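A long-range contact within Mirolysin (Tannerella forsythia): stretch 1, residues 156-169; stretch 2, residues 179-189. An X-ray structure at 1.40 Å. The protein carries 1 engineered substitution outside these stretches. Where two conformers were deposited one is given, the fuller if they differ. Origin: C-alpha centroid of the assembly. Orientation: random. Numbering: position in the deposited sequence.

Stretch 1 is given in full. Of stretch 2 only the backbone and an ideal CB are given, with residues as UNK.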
ATOM      1  N   VAL A 156       2.857 -11.199  -6.294  1.00 14.69           N
ATOM      2  CA  VAL A 156       2.769 -10.671  -7.652  1.00 14.58           C
ATOM      3  C   VAL A 156       2.161 -11.742  -8.523  1.00 15.90           C
ATOM      4  O   VAL A 156       2.655 -12.878  -8.505  1.00 16.10           O
ATOM      5  CB  VAL A 156       4.161 -10.258  -8.154  1.00 16.01           C
ATOM      6  CG1 VAL A 156       4.088  -9.716  -9.582  1.00 16.91           C
ATOM      7  CG2 VAL A 156       4.798  -9.231  -7.206  1.00 15.68           C
ATOM      8  N   CYS A 157       1.023 -11.455  -9.171  1.00 14.04           N
ATOM      9  CA  CYS A 157       0.313 -12.480  -9.907  1.00 14.46           C
ATOM     10  C   CYS A 157      -0.588 -11.855 -10.967  1.00 15.40           C
ATOM     11  O   CYS A 157      -0.707 -10.616 -11.032  1.00 14.84           O
ATOM     12  CB  CYS A 157      -0.520 -13.311  -8.932  1.00 15.06           C
ATOM     13  SG  CYS A 157      -1.899 -12.398  -8.194  1.00 17.48           S
ATOM     14  N   ASN A 158      -1.291 -12.711 -11.706  1.00 15.67           N
ATOM     15  CA  ASN A 158      -2.297 -12.229 -12.646  1.00 15.56           C
ATOM     16  C   ASN A 158      -3.625 -12.001 -11.911  1.00 18.78           C
ATOM     17  O   ASN A 158      -4.261 -12.965 -11.504  1.00 18.40           O
ATOM     18  CB  ASN A 158      -2.490 -13.220 -13.767  1.00 16.81           C
ATOM     19  CG  ASN A 158      -3.526 -12.755 -14.748  1.00 21.41           C
ATOM     20  OD1 ASN A 158      -3.674 -11.547 -14.973  1.00 21.15           O
ATOM     21  ND2 ASN A 158      -4.263 -13.705 -15.342  1.00 22.35           N
ATOM     22  N   LEU A 159      -4.032 -10.720 -11.736  1.00 19.20           N
ATOM     23  CA  LEU A 159      -5.309 -10.357 -11.122  1.00 18.79           C
ATOM     24  C   LEU A 159      -6.380 -10.084 -12.183  1.00 23.80           C
ATOM     25  O   LEU A 159      -7.503  -9.731 -11.836  1.00 26.11           O
ATOM     26  CB  LEU A 159      -5.138  -9.140 -10.211  1.00 18.11           C
ATOM     27  CG  LEU A 159      -4.296  -9.371  -8.963  1.00 20.11           C
ATOM     28  CD1 LEU A 159      -4.113  -8.070  -8.206  1.00 19.98           C
ATOM     29  CD2 LEU A 159      -4.943 -10.439  -8.054  1.00 21.39           C
ATOM     30  N   GLY A 160      -6.041 -10.267 -13.452  1.00 21.74           N
ATOM     31  CA  GLY A 160      -6.999 -10.144 -14.551  1.00 23.01           C
ATOM     32  C   GLY A 160      -6.939  -8.841 -15.312  1.00 31.75           C
ATOM     33  O   GLY A 160      -5.995  -8.069 -15.154  1.00 32.76           O
ATOM     34  N   ASP A 161      -7.965  -8.572 -16.124  1.00 30.44           N
ATOM     35  CA  ASP A 161      -8.016  -7.395 -16.991  1.00 33.17           C
ATOM     36  C   ASP A 161      -8.339  -6.108 -16.257  1.00 39.77           C
ATOM     37  O   ASP A 161      -8.063  -5.027 -16.785  1.00 42.34           O
ATOM     38  CB  ASP A 161      -9.081  -7.598 -18.083  1.00 35.50           C
ATOM     39  CG  ASP A 161      -8.793  -8.686 -19.106  1.00 51.01           C
ATOM     40  OD1 ASP A 161      -9.648  -8.906 -19.995  1.00 52.31           O
ATOM     41  OD2 ASP A 161      -7.713  -9.315 -19.023  1.00 58.60           O
ATOM     42  N   ASP A 162      -8.963  -6.208 -15.082  1.00 34.50           N
ATOM     43  CA  ASP A 162      -9.428  -5.037 -14.368  1.00 33.68           C
ATOM     44  C   ASP A 162      -8.522  -4.615 -13.192  1.00 35.95           C
ATOM     45  O   ASP A 162      -7.913  -3.551 -13.268  1.00 38.21           O
ATOM     46  CB  ASP A 162     -10.883  -5.273 -13.893  1.00 35.38           C
ATOM     47  CG  ASP A 162     -11.836  -5.716 -15.000  1.00 50.92           C
ATOM     48  OD1 ASP A 162     -11.718  -5.195 -16.133  1.00 51.02           O
ATOM     49  OD2 ASP A 162     -12.700  -6.583 -14.732  1.00 59.83           O
ATOM     50  N   LEU A 163      -8.416  -5.447 -12.147  1.00 26.64           N
ATOM     51  CA  LEU A 163      -7.772  -5.174 -10.862  1.00 23.57           C
ATOM     52  C   LEU A 163      -6.234  -4.978 -10.913  1.00 23.11           C
ATOM     53  O   LEU A 163      -5.508  -5.847 -11.391  1.00 22.95           O
ATOM     54  CB  LEU A 163      -8.123  -6.320  -9.908  1.00 23.17           C
ATOM     55  CG  LEU A 163      -7.757  -6.159  -8.433  1.00 25.94           C
ATOM     56  CD1 LEU A 163      -8.471  -4.975  -7.815  1.00 25.13           C
ATOM     57  CD2 LEU A 163      -8.131  -7.412  -7.661  1.00 27.98           C
ATOM     58  N   LEU A 164      -5.749  -3.855 -10.363  1.00 18.61           N
ATOM     59  CA  LEU A 164      -4.304  -3.578 -10.325  1.00 16.82           C
ATOM     60  C   LEU A 164      -3.641  -4.107  -9.059  1.00 17.73           C
ATOM     61  O   LEU A 164      -2.447  -4.433  -9.083  1.00 16.74           O
ATOM     62  CB  LEU A 164      -4.003  -2.067 -10.422  1.00 18.13           C
ATOM     63  CG  LEU A 164      -4.473  -1.315 -11.681  1.00 23.73           C
ATOM     64  CD1 LEU A 164      -3.993   0.105 -11.637  1.00 24.50           C
ATOM     65  CD2 LEU A 164      -4.000  -1.965 -12.952  1.00 28.82           C
ATOM     66  N   GLY A 165      -4.371  -4.112  -7.951  1.00 15.99           N
ATOM     67  CA  GLY A 165      -3.789  -4.547  -6.692  1.00 15.67           C
ATOM     68  C   GLY A 165      -4.773  -4.425  -5.557  1.00 16.81           C
ATOM     69  O   GLY A 165      -5.843  -3.812  -5.714  1.00 16.06           O
ATOM     70  N   TYR A 166      -4.419  -5.009  -4.409  1.00 15.59           N
ATOM     71  CA  TYR A 166      -5.220  -4.871  -3.201  1.00 15.03           C
ATOM     72  C   TYR A 166      -4.358  -5.129  -1.973  1.00 17.90           C
ATOM     73  O   TYR A 166      -3.329  -5.806  -2.047  1.00 18.10           O
ATOM     74  CB  TYR A 166      -6.466  -5.763  -3.215  1.00 15.82           C
ATOM     75  CG  TYR A 166      -6.227  -7.250  -3.105  1.00 17.61           C
ATOM     76  CD1 TYR A 166      -6.324  -7.903  -1.878  1.00 18.10           C
ATOM     77  CD2 TYR A 166      -6.019  -8.027  -4.244  1.00 18.37           C
ATOM     78  CE1 TYR A 166      -6.160  -9.282  -1.779  1.00 18.07           C
ATOM     79  CE2 TYR A 166      -5.877  -9.409  -4.157  1.00 18.47           C
ATOM     80  CZ  TYR A 166      -5.976 -10.034  -2.924  1.00 19.83           C
ATOM     81  OH  TYR A 166      -5.817 -11.395  -2.828  1.00 22.23           O
ATOM     82  N   ALA A 167      -4.777  -4.582  -0.840  1.00 14.94           N
ATOM     83  CA  ALA A 167      -4.057  -4.724   0.411  1.00 14.54           C
ATOM     84  C   ALA A 167      -4.987  -5.162   1.495  1.00 18.53           C
ATOM     85  O   ALA A 167      -6.189  -4.888   1.423  1.00 22.46           O
ATOM     86  CB  ALA A 167      -3.449  -3.377   0.794  1.00 16.46           C
ATOM     87  N   GLN A 168      -4.427  -5.704   2.565  1.00 15.41           N
ATOM     88  CA  GLN A 168      -5.203  -6.000   3.747  1.00 16.35           C
ATOM     89  C   GLN A 168      -4.900  -4.896   4.774  1.00 16.89           C
ATOM     90  O   GLN A 168      -3.738  -4.582   5.015  1.00 17.40           O
ATOM     91  CB  GLN A 168      -4.893  -7.411   4.302  1.00 16.91           C
ATOM     92  CG  GLN A 168      -5.865  -7.761   5.424  1.00 17.93           C
ATOM     93  CD  GLN A 168      -5.709  -9.181   5.881  1.00 18.94           C
ATOM     94  OE1 GLN A 168      -6.131 -10.101   5.204  1.00 20.83           O
ATOM     95  NE2 GLN A 168      -5.106  -9.370   7.036  1.00 18.53           N
ATOM     96  N   PHE A 169      -5.937  -4.313   5.395  1.00 15.96           N
ATOM     97  CA  PHE A 169      -5.742  -3.228   6.346  1.00 14.87           C
ATOM     98  C   PHE A 169      -5.310  -3.720   7.728  1.00 18.50           C
ATOM     99  O   PHE A 169      -5.697  -4.830   8.122  1.00 17.50           O
ATOM    100  CB  PHE A 169      -7.061  -2.453   6.505  1.00 15.53           C
ATOM    101  CG  PHE A 169      -7.430  -1.592   5.327  1.00 16.09           C
ATOM    102  CD1 PHE A 169      -8.379  -2.019   4.406  1.00 18.77           C
ATOM    103  CD2 PHE A 169      -6.838  -0.354   5.142  1.00 17.13           C
ATOM    104  CE1 PHE A 169      -8.676  -1.248   3.276  1.00 20.51           C
ATOM    105  CE2 PHE A 169      -7.175   0.443   4.039  1.00 18.75           C
ATOM    106  CZ  PHE A 169      -8.105  -0.001   3.125  1.00 17.93           C
ATOM    107  N   UNK A 179      -3.196 -13.654   5.982  1.00 18.38           N
ATOM    108  CA  UNK A 179      -3.443 -13.019   4.669  1.00 17.53           C
ATOM    109  C   UNK A 179      -3.024 -11.541   4.685  1.00 18.50           C
ATOM    110  O   UNK A 179      -3.238 -10.827   3.693  1.00 19.54           O
ATOM    111  CB  UNK A 179      -4.920 -13.137   4.289  1.00 17.53           C
ATOM    112  N   UNK A 180      -2.315 -11.114   5.746  1.00 16.82           N
ATOM    113  CA  UNK A 180      -1.826  -9.754   5.815  1.00 15.75           C
ATOM    114  C   UNK A 180      -0.731  -9.523   4.765  1.00 17.03           C
ATOM    115  O   UNK A 180       0.108 -10.403   4.519  1.00 17.21           O
ATOM    116  CB  UNK A 180      -1.300  -9.451   7.220  1.00 15.75           C
ATOM    117  N   UNK A 181      -0.795  -8.382   4.082  1.00 14.62           N
ATOM    118  CA  UNK A 181       0.156  -8.061   3.036  1.00 15.06           C
ATOM    119  C   UNK A 181      -0.524  -7.418   1.864  1.00 14.84           C
ATOM    120  O   UNK A 181      -1.656  -6.891   1.994  1.00 14.26           O
ATOM    121  CB  UNK A 181       0.906  -9.315   2.583  1.00 15.06           C
ATOM    122  N   UNK A 182       0.188  -7.425   0.709  1.00 13.40           N
ATOM    123  CA  UNK A 182      -0.337  -6.753  -0.482  0.56 13.22           C
ATOM    124  C   UNK A 182      -0.139  -7.614  -1.706  1.00 14.42           C
ATOM    125  O   UNK A 182       0.774  -8.461  -1.765  1.00 14.25           O
ATOM    126  CB  UNK A 182       0.335  -5.393  -0.683  0.56 13.22           C
ATOM    127  N   UNK A 183      -1.068  -7.464  -2.667  1.00 13.54           N
ATOM    128  CA  UNK A 183      -1.060  -8.248  -3.910  1.00 12.77           C
ATOM    129  C   UNK A 183      -1.042  -7.252  -5.057  1.00 15.23           C
ATOM    130  O   UNK A 183      -1.880  -6.322  -5.085  1.00 14.24           O
ATOM    131  CB  UNK A 183      -2.264  -9.188  -4.005  1.00 12.77           C
ATOM    132  N   UNK A 184      -0.110  -7.443  -6.018  1.00 12.96           N
ATOM    133  CA  UNK A 184       0.010  -6.538  -7.146  1.00 12.24           C
ATOM    134  C   UNK A 184      -0.073  -7.294  -8.461  1.00 14.92           C
ATOM    135  O   UNK A 184       0.559  -8.344  -8.610  1.00 14.99           O
ATOM    136  CB  UNK A 184       1.323  -5.756  -7.066  1.00 12.24           C
ATOM    137  N   UNK A 185      -0.745  -6.708  -9.461  1.00 14.25           N
ATOM    138  CA  UNK A 185      -0.801  -7.319 -10.796  1.00 14.76           C
ATOM    139  C   UNK A 185       0.593  -7.299 -11.377  1.00 17.05           C
ATOM    140  O   UNK A 185       1.256  -6.260 -11.346  1.00 15.59           O
ATOM    141  CB  UNK A 185      -1.785  -6.591 -11.714  1.00 14.76           C
ATOM    142  N   UNK A 186       1.033  -8.412 -11.950  1.00 14.25           N
ATOM    143  CA  UNK A 186       2.388  -8.537 -12.506  1.00 15.12           C
ATOM    144  C   UNK A 186       2.696  -7.497 -13.573  1.00 18.53           C
ATOM    145  O   UNK A 186       3.867  -7.163 -13.751  1.00 20.64           O
ATOM    146  CB  UNK A 186       2.579  -9.935 -13.098  1.00 15.12           C
ATOM    147  N   UNK A 187       1.681  -7.031 -14.321  1.00 15.36           N
ATOM    148  CA  UNK A 187       1.964  -6.070 -15.377  1.00 16.46           C
ATOM    149  C   UNK A 187       2.263  -4.693 -14.821  1.00 18.13           C
ATOM    150  O   UNK A 187       2.617  -3.802 -15.601  1.00 19.13           O
ATOM    151  CB  UNK A 187       0.787  -5.992 -16.351  1.00 16.46           C
ATOM    152  N   UNK A 188       2.068  -4.466 -13.510  1.00 16.06           N
ATOM    153  CA  UNK A 188       2.218  -3.123 -12.965  1.00 15.50           C
ATOM    154  C   UNK A 188       3.090  -3.147 -11.716  1.00 17.08           C
ATOM    155  O   UNK A 188       2.835  -2.423 -10.752  1.00 18.32           O
ATOM    156  CB  UNK A 188       0.850  -2.516 -12.647  1.00 15.50           C
ATOM    157  N   UNK A 189       4.115  -4.003 -11.745  1.00 15.14           N
ATOM    158  CA  UNK A 189       5.072  -4.172 -10.669  1.00 14.49           C
ATOM    159  C   UNK A 189       6.412  -3.709 -11.148  1.00 15.79           C
ATOM    160  O   UNK A 189       6.859  -4.110 -12.234  1.00 16.82           O
ATOM    161  CB  UNK A 189       5.134  -5.624 -10.190  1.00 14.49           C
TER

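Position 179 lies beside the end of Gln168: its CA-to-CB bond points sideways, and the ideal CB is 3.4 Å from Gln168 OE1. An acceptor that close favours a short donor, so serine, threonine or a small polar residue would suit. The residue is Thr179, chi1 p, whose OG1 donates to Gln168 OE1 at 2.7 Å.

At 180 CB is again sideways, 3.8 Å from Gln168 NE2. That amide donor suits an acidic or amide side chain. Asp180 is deposited; its OD1 reaches Gln168 through a water, whose O donates to Asp180 OD1 (2.7 Å) and accepts from Gln168 NE2 (2.9 Å).

Position 181 has phi/psi of 139/-162, where a CB would jam against the preceding carbonyl oxygen. Glycine is called for, and Gly181 is found. Gly181 O accepts from Gln168 N at 3.1 Å.

The strand that runs on to 185 pairs antiparallel with the Gly165-Ala167 segment (177° between their N-to-C directions). The ideal CB of 182 is 4.5 Å from Ala167 CB, on the same sheet face. So small a neighbour leaves room for valine, isoleucine or threonine, beta-branched residues that favour strands. Val182 is present, with CG1 3.6 Å from Ala167 CB.

Position 183 turns to the other face, with Tyr166. Its backbone makes a reciprocal pair: 183 N to Tyr166 O and Tyr166 N to 183 O, both 2.9 Å. The ideal CB is 3.6 Å from Tyr166 CE2, 4.7 Å from Leu159 CD1 and 5.3 Å from Cys157 SG, an apolar setting that suits a compact aliphatic residue. In Val183 (chi1 t), CG2 lies over the Tyr166 ring face, 4.0 Å from the centroid; CG1 meets Cys157 SG at 3.8 Å and Leu159 CD2 at 3.9 Å.

At 184 CB returns to the face of Val156 and Ala167, 4.9 Å from Val156 CG2, with Gly165 offering no side chain. An aliphatic residue fits, and a larger one can use the space. Ile184 is deposited; an ideal CB on Gly165 would stand 3.2 Å from Ile184 CD1. Ile184 O accepts from Cys157 N at 3.2 Å.

Position 185 meets carbonyls: CB is 3.5 Å from Leu164 O, 3.8 Å from Leu163 O and 4.2 Å from Cys157 O. Such acceptors favour a donor: histidine, asparagine or lysine. His185 NE2 makes a weak hydrogen bond to Gly160 O at 2.8 Å, and Cys157 O lies over one ring face. His185 N donates to Leu164 O at 2.9 Å.

At 186 CB is 3.8 Å from Val156 CG1, favouring an apolar or aromatic residue. Tyr186 N donates to Cys157 O at 3.0 Å.

Position 187 has nothing of stretch 1 within 5.5 Å of CB, so many residues would serve; it is Lys187.

At 188 CB is 4.9 Å from Leu164 CD2, suiting a flat or apolar group. His188 CD2 approaches Leu164 CD2 to 3.4 Å.

Position 189 points toward stretch 1, its CB 4.3 Å from Val156 CG1; a large apolar residue fits. Phe189 places its ring face against Val156 CG2, 3.6 Å from the centroid.

Stretch 2, residues 179-189: TDGVVIHYKHF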
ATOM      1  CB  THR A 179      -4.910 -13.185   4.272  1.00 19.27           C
ATOM      2  OG1 THR A 179      -5.764 -12.760   5.340  1.00 19.69           O
ATOM      3  CG2 THR A 179      -5.230 -14.593   3.866  1.00 20.96           C
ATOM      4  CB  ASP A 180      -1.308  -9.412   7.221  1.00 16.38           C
ATOM      5  CG  ASP A 180      -0.855  -7.965   7.331  1.00 17.37           C
ATOM      6  OD1 ASP A 180      -1.660  -7.064   6.997  1.00 19.00           O
ATOM      7  OD2 ASP A 180       0.304  -7.746   7.673  1.00 19.84           O
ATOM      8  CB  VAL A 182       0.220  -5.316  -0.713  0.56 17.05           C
ATOM      9  CG1 VAL A 182       0.034  -4.426   0.524  0.56 16.59           C
ATOM     10  CG2 VAL A 182       1.679  -5.330  -1.150  0.56 16.63           C
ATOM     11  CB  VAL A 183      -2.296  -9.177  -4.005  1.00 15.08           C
ATOM     12  CG1 VAL A 183      -2.229 -10.039  -5.261  1.00 15.14           C
ATOM     13  CG2 VAL A 183      -2.429 -10.083  -2.772  1.00 15.27           C
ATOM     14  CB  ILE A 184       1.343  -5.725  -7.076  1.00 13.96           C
ATOM     15  CG1 ILE A 184       1.620  -5.047  -5.691  1.00 15.24           C
ATOM     16  CG2 ILE A 184       1.386  -4.631  -8.211  1.00 14.98           C
ATOM     17  CD1 ILE A 184       0.541  -3.917  -5.340  1.00 16.21           C
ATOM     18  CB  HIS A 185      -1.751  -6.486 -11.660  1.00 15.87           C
ATOM     19  CG  HIS A 185      -2.177  -7.147 -12.929  1.00 18.52           C
ATOM     20  ND1 HIS A 185      -1.264  -7.555 -13.875  1.00 20.51           N
ATOM     21  CD2 HIS A 185      -3.416  -7.516 -13.323  1.00 21.23           C
ATOM     22  CE1 HIS A 185      -1.975  -8.129 -14.838  1.00 20.45           C
ATOM     23  NE2 HIS A 185      -3.270  -8.155 -14.543  1.00 20.95           N
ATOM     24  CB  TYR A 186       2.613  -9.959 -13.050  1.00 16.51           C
ATOM     25  CG  TYR A 186       1.991 -10.239 -14.401  1.00 17.26           C
ATOM     26  CD1 TYR A 186       0.642 -10.581 -14.520  1.00 18.59           C
ATOM     27  CD2 TYR A 186       2.746 -10.155 -15.569  1.00 17.75           C
ATOM     28  CE1 TYR A 186       0.055 -10.801 -15.766  1.00 18.26           C
ATOM     29  CE2 TYR A 186       2.168 -10.366 -16.817  1.00 18.23           C
ATOM     30  CZ  TYR A 186       0.827 -10.704 -16.910  1.00 20.24           C
ATOM     31  OH  TYR A 186       0.267 -10.962 -18.138  1.00 23.88           O
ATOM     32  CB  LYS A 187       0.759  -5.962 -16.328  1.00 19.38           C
ATOM     33  CG  LYS A 187       0.557  -7.134 -17.248  1.00 22.65           C
ATOM     34  CD  LYS A 187      -0.744  -6.938 -18.010  1.00 30.41           C
ATOM     35  CE  LYS A 187      -0.988  -8.060 -18.978  1.00 33.08           C
ATOM     36  NZ  LYS A 187      -2.331  -7.941 -19.605  1.00 44.39           N
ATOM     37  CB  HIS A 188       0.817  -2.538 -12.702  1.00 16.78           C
ATOM     38  CG  HIS A 188      -0.027  -2.553 -13.951  1.00 19.16           C
ATOM     39  ND1 HIS A 188       0.311  -1.783 -15.043  1.00 19.30           N
ATOM     40  CD2 HIS A 188      -1.128  -3.281 -14.264  1.00 21.29           C
ATOM     41  CE1 HIS A 188      -0.589  -2.050 -15.984  1.00 21.22           C
ATOM     42  NE2 HIS A 188      -1.476  -2.943 -15.565  1.00 21.74           N
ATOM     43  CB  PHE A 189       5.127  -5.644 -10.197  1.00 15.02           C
ATOM     44  CG  PHE A 189       5.711  -5.837  -8.826  1.00 15.19           C
ATOM     45  CD1 PHE A 189       7.026  -6.261  -8.664  1.00 17.92           C
ATOM     46  CD2 PHE A 189       4.976  -5.512  -7.689  1.00 16.01           C
ATOM     47  CE1 PHE A 189       7.564  -6.430  -7.383  1.00 16.45           C
ATOM     48  CE2 PHE A 189       5.524  -5.660  -6.418  1.00 18.78           C
ATOM     49  CZ  PHE A 189       6.795  -6.165  -6.271  1.00 17.21           C
TER
HETATM   50  O   HOH W   1      -3.659  -8.094   0.313  1.00 19.76           O
HETATM   51  O   HOH W   2      -3.996  -7.062   8.308  1.00 18.96           O
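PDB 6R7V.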